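Local coordinates for penicillin binding protein 2X (Streptococcus thermophilus, PDB 5U47) that probably acts as a divisome transpeptidase, cross-linking peptides between glycan strands of septal peptidoglycan, and is probably inactivated by beta-lactams that acylate its active-site serine, at residues T24-V28 / N162-S167; I52-S57 / A102-F107; E66-V70 / G130-M134; F75-A79 / T93-R98; S141-P145 / N268-L272. The protein carries 1 engineered substitution. All coordinates share one frame; numbering follows the deposited sequence. Where two conformers were deposited one is given.

Contact 1 of 5, residues T24-V28 / N162-S167; sequences TKTIV and NKKDGS
Ile27 and Asp165 make the polar bond of this contact. The backbone N of Ile27 donates to Asp165 OD2 at 2.9 Å, and the bond is almost straight, with 175° at the hydrogen. The N-H does not come in along the carboxylate plane but from above it, 45° out. The other oxygen, Asp165 OD1, turns back into its own loop. It accepts from the backbone N of Ser167 at 3.0 Å and also from Ser167 OG, both from the same face of the carboxylate. With the Ile27 bond on the other oxygen, these contacts limit the rotation of the carboxylate. Asp165 CG sits between its backbone N and carbonyl carbon (chi1 60°), which folds the acid over the turn.

The bond from Ser167 N to Asp165 OD1 makes an Asx turn. A second Asx turn starts at Asn162, whose OD1 accepts from Lys164 N. Both shape the loop between strands 157-161 and 168-172. Against it lies strand 26-28, an outer strand of a three-stranded antiparallel sheet, whose other side pairs with strand 189-192. The loop belongs to the dimerisation domain.

The remaining contacts are van der Waals. Ile27 runs about at right angles to Asn162, and its CD1 comes within 3.2 Å of Asn162 ND2, a tight approach. Ile27 CG1 lies 3.4 Å from Asp165 OD2. Thr26 turns its methyl CG2 to the acid, 4.0 Å from Asp165 CG. Ser167 CB packs 3.4 Å from Ile27 O.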
# COMPACT_ATOMS: atom_id res chain seq x y z
N THR A 24 0.71 15.42 39.89
CA THR A 24 1.39 14.74 38.73
C THR A 24 0.36 13.95 37.87
O THR A 24 -0.39 13.12 38.39
CB THR A 24 2.56 13.85 39.19
OG1 THR A 24 3.10 13.13 38.08
CG2 THR A 24 2.12 12.86 40.29
N LYS A 25 0.36 14.23 36.58
CA LYS A 25 -0.59 13.63 35.64
C LYS A 25 -0.06 12.35 34.97
O LYS A 25 1.14 12.10 34.94
CB LYS A 25 -0.92 14.63 34.54
CG LYS A 25 -1.52 15.95 35.01
CD LYS A 25 -2.96 15.79 35.47
CE LYS A 25 -3.56 17.12 35.89
NZ LYS A 25 -3.55 18.15 34.80
N THR A 26 -1.00 11.57 34.44
CA THR A 26 -0.71 10.34 33.70
C THR A 26 -1.49 10.42 32.40
O THR A 26 -2.67 10.75 32.41
CB THR A 26 -1.17 9.09 34.47
OG1 THR A 26 -0.56 9.07 35.76
CG2 THR A 26 -0.82 7.81 33.71
N ILE A 27 -0.83 10.11 31.29
CA ILE A 27 -1.45 10.11 29.99
C ILE A 27 -2.54 9.03 29.91
O ILE A 27 -2.39 7.94 30.46
CB ILE A 27 -0.40 9.88 28.88
CG1 ILE A 27 0.61 11.04 28.84
CG2 ILE A 27 -1.07 9.70 27.51
CD1 ILE A 27 1.81 10.77 27.96
N VAL A 28 -3.64 9.39 29.26
CA VAL A 28 -4.74 8.46 28.98
C VAL A 28 -4.77 8.37 27.45
O VAL A 28 -5.06 9.35 26.75
CB VAL A 28 -6.09 8.96 29.55
CG1 VAL A 28 -7.23 8.02 29.19
CG2 VAL A 28 -6.01 9.08 31.06
N ASN A 162 4.85 4.02 28.12
CA ASN A 162 5.47 5.33 28.26
C ASN A 162 6.29 5.28 29.56
O ASN A 162 5.72 5.18 30.66
CB ASN A 162 4.39 6.42 28.29
CG ASN A 162 4.96 7.83 28.36
OD1 ASN A 162 5.92 8.09 29.07
ND2 ASN A 162 4.33 8.75 27.63
N LYS A 163 7.61 5.30 29.43
CA LYS A 163 8.53 5.22 30.58
C LYS A 163 8.41 6.37 31.60
O LYS A 163 8.82 6.23 32.75
CB LYS A 163 9.97 5.13 30.08
CG LYS A 163 10.31 3.84 29.35
CD LYS A 163 10.51 2.68 30.33
CE LYS A 163 10.77 1.36 29.62
NZ LYS A 163 9.57 0.87 28.90
N LYS A 164 7.85 7.50 31.16
CA LYS A 164 7.68 8.67 32.04
C LYS A 164 6.62 8.45 33.14
O LYS A 164 6.88 8.77 34.30
CB LYS A 164 7.32 9.90 31.17
CG LYS A 164 6.96 11.20 31.89
CD LYS A 164 8.13 11.89 32.59
CE LYS A 164 7.67 13.24 33.13
NZ LYS A 164 8.73 14.00 33.84
N ASP A 165 5.45 7.90 32.77
CA ASP A 165 4.33 7.69 33.72
C ASP A 165 3.72 6.27 33.80
O ASP A 165 2.74 6.05 34.51
CB ASP A 165 3.23 8.72 33.41
CG ASP A 165 2.66 8.60 31.99
OD1 ASP A 165 2.85 7.55 31.32
OD2 ASP A 165 2.00 9.56 31.54
N GLY A 166 4.30 5.32 33.07
CA GLY A 166 3.81 3.94 33.09
C GLY A 166 2.54 3.67 32.30
O GLY A 166 1.99 2.58 32.39
N SER A 167 2.08 4.65 31.51
CA SER A 167 0.88 4.49 30.71
C SER A 167 1.17 3.67 29.46
O SER A 167 2.31 3.55 29.03
CB SER A 167 0.32 5.86 30.28
OG SER A 167 1.28 6.63 29.58

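Contact 2 of 5, residues I52-S57 / A102-F107; sequences IYAIVS and AYQVSF
Ser57 sets its CB squarely over one face of the Tyr103 ring. The CH-pi contact is 3.4 Å from Ser57 CB to the Tyr103 ring centroid, 3° off the ring normal. Tyr103 CG stands roughly anti to its backbone N (chi1 -156°), and this brings the ring back beside Ile55, whose CG2 lies alongside it. Ser57 OG also lies over this face and bonds to Ser59 N. Gln104 reaches out extended between Tyr53 and Ile55. Its NE2 is 3.4 Å from Tyr53 CB and 3.5 Å from Ile55 CG1, and it donates to Leu203 O. The Tyr53 ring and the Gln104 amide are turned 38° apart. On the face of Ala54 and Val105, the Phe107 ring takes Ala54 CB at its edge, 3.7 Å from Phe107 CE1.

The backbones form a short antiparallel ladder. Ala54 and Val105 are a hydrogen-bonded pair, with Ala54 N to Val105 O at 2.9 Å and Val105 N to Ala54 O at 2.8 Å. Tyr103 O accepts from both Val56 N and Ser57 N.

Strand 104-105 borders strand 42-55, which pairs also with strand 134-143. Helix 90-97 packs on Ala54 and Phe107 through Leu97, and Leu82 of helix 72-86 touches Ile52 and Phe107.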
# COMPACT_ATOMS: atom_id res chain seq x y z
N ILE A 52 -8.45 -6.62 37.18
CA ILE A 52 -9.04 -6.34 38.49
C ILE A 52 -7.97 -6.21 39.58
O ILE A 52 -7.02 -6.99 39.64
CB ILE A 52 -10.13 -7.39 38.87
CG1 ILE A 52 -10.90 -6.93 40.11
CG2 ILE A 52 -9.54 -8.79 39.07
CD1 ILE A 52 -12.08 -7.83 40.47
N TYR A 53 -8.14 -5.21 40.44
CA TYR A 53 -7.23 -4.95 41.56
C TYR A 53 -8.02 -4.77 42.84
O TYR A 53 -9.20 -4.42 42.81
CB TYR A 53 -6.40 -3.69 41.32
CG TYR A 53 -5.50 -3.79 40.13
CD1 TYR A 53 -5.98 -3.49 38.85
CD2 TYR A 53 -4.17 -4.16 40.26
CE1 TYR A 53 -5.16 -3.58 37.74
CE2 TYR A 53 -3.34 -4.25 39.16
CZ TYR A 53 -3.84 -3.96 37.89
OH TYR A 53 -3.02 -4.06 36.79
N ALA A 54 -7.35 -5.00 43.96
CA ALA A 54 -7.95 -4.83 45.28
C ALA A 54 -6.99 -4.04 46.17
O ALA A 54 -5.85 -4.45 46.36
CB ALA A 54 -8.28 -6.18 45.91
N ILE A 55 -7.43 -2.87 46.65
CA ILE A 55 -6.61 -2.07 47.54
C ILE A 55 -6.89 -2.55 48.97
O ILE A 55 -8.03 -2.46 49.45
CB ILE A 55 -6.89 -0.57 47.41
CG1 ILE A 55 -6.43 -0.08 46.03
CG2 ILE A 55 -6.17 0.20 48.53
CD1 ILE A 55 -6.72 1.39 45.78
N VAL A 56 -5.85 -3.07 49.62
CA VAL A 56 -5.95 -3.61 50.99
C VAL A 56 -5.29 -2.76 52.07
O VAL A 56 -5.45 -3.05 53.26
CB VAL A 56 -5.35 -5.05 51.07
CG1 VAL A 56 -6.16 -6.01 50.21
CG2 VAL A 56 -3.87 -5.07 50.68
N SER A 57 -4.54 -1.73 51.67
CA SER A 57 -3.84 -0.88 52.65
C SER A 57 -4.80 -0.20 53.62
O SER A 57 -5.77 0.43 53.19
CB SER A 57 -3.03 0.22 51.95
OG SER A 57 -2.38 1.05 52.91
N ALA A 102 1.59 -5.11 51.19
CA ALA A 102 1.00 -4.72 49.91
C ALA A 102 -0.04 -3.60 50.06
O ALA A 102 -0.76 -3.54 51.06
CB ALA A 102 0.35 -5.93 49.24
N TYR A 103 -0.10 -2.73 49.05
CA TYR A 103 -1.04 -1.63 49.04
C TYR A 103 -2.24 -2.08 48.20
O TYR A 103 -3.37 -2.17 48.69
CB TYR A 103 -0.40 -0.35 48.47
CG TYR A 103 -1.08 0.93 48.95
CD1 TYR A 103 -2.35 1.29 48.49
CD2 TYR A 103 -0.45 1.78 49.87
CE1 TYR A 103 -2.97 2.45 48.93
CE2 TYR A 103 -1.06 2.95 50.32
CZ TYR A 103 -2.33 3.28 49.85
OH TYR A 103 -2.96 4.44 50.28
N GLN A 104 -1.95 -2.39 46.94
CA GLN A 104 -2.93 -2.86 46.00
C GLN A 104 -2.41 -4.16 45.41
O GLN A 104 -1.25 -4.25 45.03
CB GLN A 104 -3.12 -1.83 44.88
CG GLN A 104 -4.27 -2.13 43.93
CD GLN A 104 -4.45 -1.03 42.88
OE1 GLN A 104 -3.48 -0.61 42.25
NE2 GLN A 104 -5.69 -0.60 42.68
N VAL A 105 -3.29 -5.16 45.33
CA VAL A 105 -2.91 -6.46 44.79
C VAL A 105 -3.75 -6.81 43.56
O VAL A 105 -4.87 -6.31 43.38
CB VAL A 105 -3.03 -7.57 45.85
CG1 VAL A 105 -2.27 -7.16 47.11
CG2 VAL A 105 -4.49 -7.86 46.19
N SER A 106 -3.19 -7.69 42.72
CA SER A 106 -3.85 -8.17 41.51
C SER A 106 -4.21 -9.65 41.71
O SER A 106 -4.01 -10.20 42.80
CB SER A 106 -2.95 -7.95 40.29
OG SER A 106 -1.70 -8.59 40.46
N PHE A 107 -4.74 -10.30 40.67
CA PHE A 107 -5.21 -11.67 40.80
C PHE A 107 -4.81 -12.59 39.64
O PHE A 107 -5.56 -13.51 39.28
CB PHE A 107 -6.74 -11.65 41.00
CG PHE A 107 -7.16 -10.97 42.28
CD1 PHE A 107 -7.38 -9.60 42.32
CD2 PHE A 107 -7.31 -11.71 43.45
CE1 PHE A 107 -7.76 -8.98 43.51
CE2 PHE A 107 -7.68 -11.09 44.63
CZ PHE A 107 -7.91 -9.72 44.66

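Contact 3 of 5, residues E66-V70 / G130-M134; sequences EKLYV and GIKGM
Tyr69 and Gly133 bring together two loops of the dimerisation domain, one leading into helix 72-86 and the other into strand 134-143, with Tyr69 CA 4.3 Å from Gly133 CA. No hydrogen bond joins the segments. Leu68 O rests 3.3 Å from Gly133 CA, and Val70 CA makes a CA-H...O contact of 3.4 Å with Lys132 O. Gly133 has phi 103° and, lacking a side chain, lets the chain of Leu68 to Val70 pass close by. Gly130 ends the preceding helix in a Schellman motif.

Lys132 covers the outer side of the contact. Its chain runs across the Glu66 side chain at about a right angle, so that Glu66 OE1 meets the aliphatic part, 3.5 Å from Lys132 CE. The charged ends stay 4.6 Å apart from Glu66 OE1 to Lys132 NZ, too far for a salt bridge. The bend at chi4 (53°) turns the amine off the line of the chain. On the inner side Val70 and Ile131 lie side by side, with their CG2 methyls 4.0 Å apart.

Those two methyls face helix 72-86, where Val70 touches Phe75 and Val78. Ile55, at the end of strand 42-55, bonds by its backbone to both Val70 and Gly133.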
# COMPACT_ATOMS: atom_id res chain seq x y z
N GLU A 66 -13.07 7.38 56.48
CA GLU A 66 -13.98 6.39 55.93
C GLU A 66 -13.04 5.37 55.30
O GLU A 66 -12.14 5.75 54.55
CB GLU A 66 -14.89 6.95 54.83
CG GLU A 66 -15.81 5.89 54.20
CD GLU A 66 -16.56 6.37 52.96
OE1 GLU A 66 -17.32 5.55 52.40
OE2 GLU A 66 -16.39 7.53 52.54
N LYS A 67 -13.24 4.10 55.61
CA LYS A 67 -12.41 3.06 55.04
C LYS A 67 -12.79 2.85 53.57
O LYS A 67 -13.94 2.53 53.26
CB LYS A 67 -12.55 1.76 55.83
CG LYS A 67 -12.16 1.91 57.30
CD LYS A 67 -12.30 0.59 58.03
CE LYS A 67 -11.85 0.72 59.48
NZ LYS A 67 -12.62 1.77 60.20
N LEU A 68 -11.83 3.07 52.68
CA LEU A 68 -12.07 2.90 51.23
C LEU A 68 -11.41 1.62 50.69
O LEU A 68 -11.50 1.33 49.48
CB LEU A 68 -11.57 4.13 50.47
CG LEU A 68 -12.19 5.47 50.91
CD1 LEU A 68 -11.54 6.65 50.19
CD2 LEU A 68 -13.70 5.47 50.68
N TYR A 69 -10.76 0.87 51.58
CA TYR A 69 -10.08 -0.37 51.22
C TYR A 69 -11.00 -1.56 51.46
O TYR A 69 -12.06 -1.42 52.08
CB TYR A 69 -8.74 -0.53 51.99
CG TYR A 69 -8.83 -0.42 53.52
CD1 TYR A 69 -8.78 0.82 54.14
CD2 TYR A 69 -8.94 -1.56 54.33
CE1 TYR A 69 -8.85 0.95 55.52
CE2 TYR A 69 -9.01 -1.45 55.73
CZ TYR A 69 -8.97 -0.19 56.31
OH TYR A 69 -9.04 -0.03 57.67
N VAL A 70 -10.61 -2.71 50.92
CA VAL A 70 -11.38 -3.94 51.14
C VAL A 70 -11.01 -4.42 52.55
O VAL A 70 -9.83 -4.63 52.86
CB VAL A 70 -11.10 -5.01 50.06
CG1 VAL A 70 -9.64 -5.45 50.03
CG2 VAL A 70 -12.02 -6.22 50.25
N GLY A 130 -21.86 -4.13 49.29
CA GLY A 130 -21.27 -3.10 50.15
C GLY A 130 -19.76 -3.19 50.31
O GLY A 130 -19.21 -2.74 51.30
N ILE A 131 -19.08 -3.74 49.30
CA ILE A 131 -17.63 -3.89 49.34
C ILE A 131 -16.98 -2.79 48.49
O ILE A 131 -17.28 -2.64 47.31
CB ILE A 131 -17.20 -5.27 48.81
CG1 ILE A 131 -17.89 -6.39 49.60
CG2 ILE A 131 -15.68 -5.42 48.88
CD1 ILE A 131 -17.79 -7.76 48.96
N LYS A 132 -16.08 -2.04 49.13
CA LYS A 132 -15.32 -0.97 48.50
C LYS A 132 -13.88 -1.43 48.36
O LYS A 132 -13.47 -2.37 49.04
CB LYS A 132 -15.36 0.29 49.38
CG LYS A 132 -16.73 0.95 49.41
CD LYS A 132 -16.82 2.04 50.48
CE LYS A 132 -18.06 2.90 50.26
NZ LYS A 132 -19.31 2.10 50.15
N GLY A 133 -13.12 -0.78 47.48
CA GLY A 133 -11.69 -1.10 47.30
C GLY A 133 -11.34 -1.91 46.06
O GLY A 133 -10.15 -2.08 45.76
N MET A 134 -12.35 -2.45 45.37
CA MET A 134 -12.10 -3.22 44.14
C MET A 134 -12.08 -2.24 42.98
O MET A 134 -12.87 -1.30 42.97
CB MET A 134 -13.17 -4.30 43.93
CG MET A 134 -13.32 -5.26 45.11
SD MET A 134 -11.81 -6.17 45.53
CE MET A 134 -11.57 -7.14 44.04

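Contact 4 of 5, residues F75-A79 / T93-R98; sequences FDKVA and TLAQLR
Two consecutive helices, 72-86 and 90-97, pack here as a pair joined by a short link, with Phe75 set against Leu97 and Leu94. Their short axis segments approach to 9.5 Å, and the directions differ by 136°, well short of a straight antiparallel pairing. Phe75 is the main side chain. Leu97 CB lies over one face of its ring, 3.7 Å from the Phe75 centroid, in a CH-pi contact displaced toward the rim. The ring slides past the leucine and reaches the helix end, where Phe75 CZ is 3.3 Å from Leu97 O. Arg98 CG meets the ring edge in its plane, 3.7 Å from Phe75 CE2. The Arg98 guanidinium then turns back, and Phe75 CD2 lies over one of its faces; the two planes are steeply inclined, 61° apart.

Leu94 closes over the other end of Phe75, its CD2 3.9 Å from Phe75 CB. Deeper in, Val78 CG1 touches Leu97 CD1. Thr93 holds CG2 anti to its backbone N (chi1 -64° for OG1), so the methyl packs 3.7 Å from Ala79 CA while the hydroxyl faces water. That water accepts from Thr93 OG1 and donates to Ala79 O, bridging the helices.

Beyond the pair, Thr93 and Leu97 pack on Phe107, just past strand 104-105. Gln96 NE2 donates to Ser106 O, tying helix 90-97 to the edge of the sheet.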
# COMPACT_ATOMS: atom_id res chain seq x y z
N PHE A 75 -13.12 -10.13 52.99
CA PHE A 75 -12.23 -11.00 52.17
C PHE A 75 -12.92 -12.26 51.61
O PHE A 75 -12.81 -12.56 50.42
CB PHE A 75 -11.01 -11.40 53.01
CG PHE A 75 -9.88 -10.40 53.01
CD1 PHE A 75 -10.09 -9.04 52.78
CD2 PHE A 75 -8.59 -10.82 53.32
CE1 PHE A 75 -9.03 -8.13 52.80
CE2 PHE A 75 -7.53 -9.91 53.36
CZ PHE A 75 -7.75 -8.57 53.10
N ASP A 76 -13.63 -12.98 52.49
CA ASP A 76 -14.33 -14.21 52.12
C ASP A 76 -15.44 -13.99 51.09
O ASP A 76 -15.64 -14.83 50.21
CB ASP A 76 -14.95 -14.86 53.37
CG ASP A 76 -15.61 -16.21 53.07
OD1 ASP A 76 -14.92 -17.11 52.54
OD2 ASP A 76 -16.81 -16.36 53.37
N LYS A 77 -16.18 -12.89 51.21
CA LYS A 77 -17.25 -12.60 50.25
C LYS A 77 -16.66 -12.27 48.87
O LYS A 77 -17.21 -12.67 47.84
CB LYS A 77 -18.17 -11.48 50.76
CG LYS A 77 -19.31 -11.11 49.81
CD LYS A 77 -20.11 -12.32 49.34
CE LYS A 77 -21.24 -11.91 48.41
NZ LYS A 77 -21.93 -13.10 47.85
N VAL A 78 -15.53 -11.56 48.87
CA VAL A 78 -14.82 -11.25 47.64
C VAL A 78 -14.39 -12.55 46.96
O VAL A 78 -14.50 -12.68 45.73
CB VAL A 78 -13.59 -10.33 47.89
CG1 VAL A 78 -12.75 -10.17 46.62
CG2 VAL A 78 -14.02 -8.97 48.40
N ALA A 79 -13.93 -13.53 47.75
CA ALA A 79 -13.51 -14.82 47.17
C ALA A 79 -14.70 -15.56 46.53
O ALA A 79 -14.58 -16.15 45.44
CB ALA A 79 -12.83 -15.69 48.21
N THR A 93 -7.48 -16.10 45.96
CA THR A 93 -8.03 -14.76 46.21
C THR A 93 -7.68 -14.34 47.64
O THR A 93 -7.15 -13.25 47.85
CB THR A 93 -9.58 -14.73 46.04
OG1 THR A 93 -9.92 -15.02 44.68
CG2 THR A 93 -10.18 -13.37 46.43
N LEU A 94 -7.97 -15.22 48.60
CA LEU A 94 -7.67 -14.97 50.02
C LEU A 94 -6.17 -14.74 50.25
O LEU A 94 -5.80 -13.79 50.95
CB LEU A 94 -8.18 -16.12 50.91
CG LEU A 94 -9.71 -16.20 51.05
CD1 LEU A 94 -10.14 -17.53 51.65
CD2 LEU A 94 -10.25 -15.04 51.89
N ALA A 95 -5.33 -15.57 49.64
CA ALA A 95 -3.87 -15.44 49.75
C ALA A 95 -3.42 -14.06 49.32
O ALA A 95 -2.77 -13.35 50.10
CB ALA A 95 -3.17 -16.49 48.90
N GLN A 96 -3.81 -13.69 48.10
CA GLN A 96 -3.46 -12.39 47.53
C GLN A 96 -3.94 -11.22 48.38
O GLN A 96 -3.17 -10.30 48.66
CB GLN A 96 -4.03 -12.25 46.11
CG GLN A 96 -3.41 -13.16 45.06
CD GLN A 96 -1.94 -12.86 44.82
OE1 GLN A 96 -1.08 -13.19 45.62
NE2 GLN A 96 -1.66 -12.25 43.69
N LEU A 97 -5.20 -11.27 48.79
CA LEU A 97 -5.80 -10.23 49.62
C LEU A 97 -5.04 -10.02 50.94
O LEU A 97 -4.98 -8.89 51.43
CB LEU A 97 -7.28 -10.53 49.88
CG LEU A 97 -8.25 -10.36 48.70
CD1 LEU A 97 -9.64 -10.89 49.04
CD2 LEU A 97 -8.33 -8.89 48.29
N ARG A 98 -4.46 -11.10 51.48
CA ARG A 98 -3.68 -11.05 52.73
C ARG A 98 -2.16 -10.80 52.52
O ARG A 98 -1.41 -10.92 53.47
CB ARG A 98 -3.84 -12.36 53.52
CG ARG A 98 -5.26 -12.73 53.90
CD ARG A 98 -5.29 -14.09 54.58
NE ARG A 98 -6.63 -14.67 54.62
CZ ARG A 98 -7.61 -14.33 55.46
NH1 ARG A 98 -7.45 -13.36 56.36
NH2 ARG A 98 -8.79 -14.96 55.38
O HOH W 1 -12.03 -16.64 44.87

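Contact 5 of 5, residues S141-P145 / N268-L272; sequences SRMYP and NSDTL
This buried contact links a strand end of the dimerisation domain to a loop of the transpeptidase domain, with Tyr144 and Asp270 at its centre. One side is the end of strand 134-143 and the residues just after it. The other is a loop between strand 258-264 and helix 297-308.

The backbone N of Tyr144 donates to Asp270 OD1 at 2.9 Å, with an angle of 174° at the hydrogen. The donor lies above the carboxylate plane, 43° out of it. Asp270 CG is roughly anti to its backbone N (chi1 -158°), and this carries the acid across the backbone at Tyr144. Asp270 CB also comes within 3.3 Å of Tyr144 O. The tyrosine side chain covers Ser269. Tyr144 CB is 3.6 Å from Ser269 CB, and Tyr144 CD1 lies 3.3 Å from Ser269 O, in an oblique approach to the ring.

Asn268 shapes the loop. Its OD1 accepts from Asp270 N at 2.8 Å, in the carbonyl plane, as an Asx turn, and from Thr271 N at 3.2 Å, from well above that plane. Leu272 N closes the turn on Asn268 O. These bonds hold the loop in a shape that presents Asp270 to the strand end.

Several other polar groups have partners outside the two segments. Tyr144 OH accepts from Ala157 N, Ser269 OG bonds with Ser151 OG, and Ser269 O accepts from Arg156. Between the two segments, one side-chain-to-backbone bond and the packing of Tyr144 make the join. The nearly straight N-H bond would tend to favour the charged form of Asp270.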
# COMPACT_ATOMS: atom_id res chain seq x y z
N SER A 141 -6.00 -3.61 23.38
CA SER A 141 -5.25 -4.36 22.38
C SER A 141 -5.87 -4.08 21.00
O SER A 141 -7.00 -3.59 20.89
CB SER A 141 -5.26 -5.86 22.69
OG SER A 141 -6.59 -6.35 22.68
N ARG A 142 -5.11 -4.37 19.96
CA ARG A 142 -5.57 -4.16 18.60
C ARG A 142 -6.07 -5.50 18.06
O ARG A 142 -5.35 -6.48 18.14
CB ARG A 142 -4.41 -3.64 17.76
CG ARG A 142 -4.77 -3.07 16.41
CD ARG A 142 -5.53 -1.74 16.54
NE ARG A 142 -5.50 -0.98 15.30
CZ ARG A 142 -6.29 0.05 15.01
NH1 ARG A 142 -7.24 0.48 15.87
NH2 ARG A 142 -6.14 0.66 13.87
N MET A 143 -7.29 -5.52 17.55
CA MET A 143 -7.92 -6.74 17.01
C MET A 143 -7.94 -6.69 15.47
O MET A 143 -8.26 -5.66 14.90
CB MET A 143 -9.35 -6.84 17.56
CG MET A 143 -10.16 -8.00 17.00
SD MET A 143 -11.88 -8.00 17.53
CE MET A 143 -12.49 -9.34 16.50
N TYR A 144 -7.62 -7.82 14.83
CA TYR A 144 -7.56 -7.93 13.36
C TYR A 144 -8.51 -9.09 13.03
O TYR A 144 -8.07 -10.24 12.91
CB TYR A 144 -6.12 -8.19 12.89
CG TYR A 144 -5.17 -7.04 13.19
CD1 TYR A 144 -4.51 -6.96 14.41
CD2 TYR A 144 -4.96 -6.02 12.26
CE1 TYR A 144 -3.64 -5.90 14.69
CE2 TYR A 144 -4.11 -4.96 12.52
CZ TYR A 144 -3.45 -4.91 13.74
OH TYR A 144 -2.62 -3.83 14.00
N PRO A 145 -9.81 -8.80 12.89
CA PRO A 145 -10.85 -9.84 12.80
C PRO A 145 -10.75 -10.83 11.65
O PRO A 145 -11.29 -11.95 11.78
CB PRO A 145 -12.15 -9.04 12.64
CG PRO A 145 -11.82 -7.64 13.03
CD PRO A 145 -10.38 -7.44 12.75
N ASN A 268 -0.87 -14.52 10.28
CA ASN A 268 -2.19 -14.16 10.80
C ASN A 268 -2.03 -12.86 11.58
O ASN A 268 -1.28 -12.82 12.58
CB ASN A 268 -2.73 -15.27 11.70
CG ASN A 268 -4.13 -14.99 12.21
OD1 ASN A 268 -4.42 -13.89 12.72
ND2 ASN A 268 -5.01 -15.97 12.07
N SER A 269 -2.70 -11.80 11.14
CA SER A 269 -2.57 -10.48 11.80
C SER A 269 -3.04 -10.40 13.25
O SER A 269 -2.52 -9.56 14.02
CB SER A 269 -3.29 -9.39 10.98
OG SER A 269 -2.63 -9.15 9.75
N ASP A 270 -4.00 -11.24 13.62
CA ASP A 270 -4.55 -11.21 14.97
C ASP A 270 -3.67 -11.98 15.95
O ASP A 270 -3.52 -11.56 17.07
CB ASP A 270 -5.97 -11.79 14.98
CG ASP A 270 -6.81 -11.31 16.18
OD1 ASP A 270 -6.83 -10.09 16.50
OD2 ASP A 270 -7.49 -12.15 16.80
N THR A 271 -3.08 -13.09 15.51
CA THR A 271 -2.26 -13.95 16.38
C THR A 271 -0.74 -13.96 16.13
O THR A 271 0.01 -14.50 16.94
CB THR A 271 -2.73 -15.41 16.24
OG1 THR A 271 -2.34 -15.92 14.96
CG2 THR A 271 -4.23 -15.51 16.38
N LEU A 272 -0.32 -13.36 15.02
CA LEU A 272 1.09 -13.31 14.59
C LEU A 272 1.65 -14.66 14.14
O LEU A 272 2.82 -14.76 13.80
CB LEU A 272 2.00 -12.67 15.64
CG LEU A 272 1.62 -11.25 16.07
CD1 LEU A 272 2.61 -10.72 17.09
CD2 LEU A 272 1.56 -10.32 14.87

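Overall arrangement
Contacts 2, 3 and 4 gather at one end of the elongated chain, with centres 10 to 13 Å apart, and share their elements. Strand 42-55 serves contact 2 and bonds through Ile55 to both segments of contact 3. Leu97 of contact 4 packs on contact 2, and Val78 on contact 3. Contact 4 is buried and largely apolar. Contacts 2 and 3 are partly buried, one a backbone ladder, the other close packing without hydrogen bonds. Contacts 1 and 5 lie apart, 26 Å between centres. Each rests on one aspartate of an Asx-turn loop that takes a backbone N-H, but contact 1 is at the surface and contact 5 is buried between the dimerisation and transpeptidase domains.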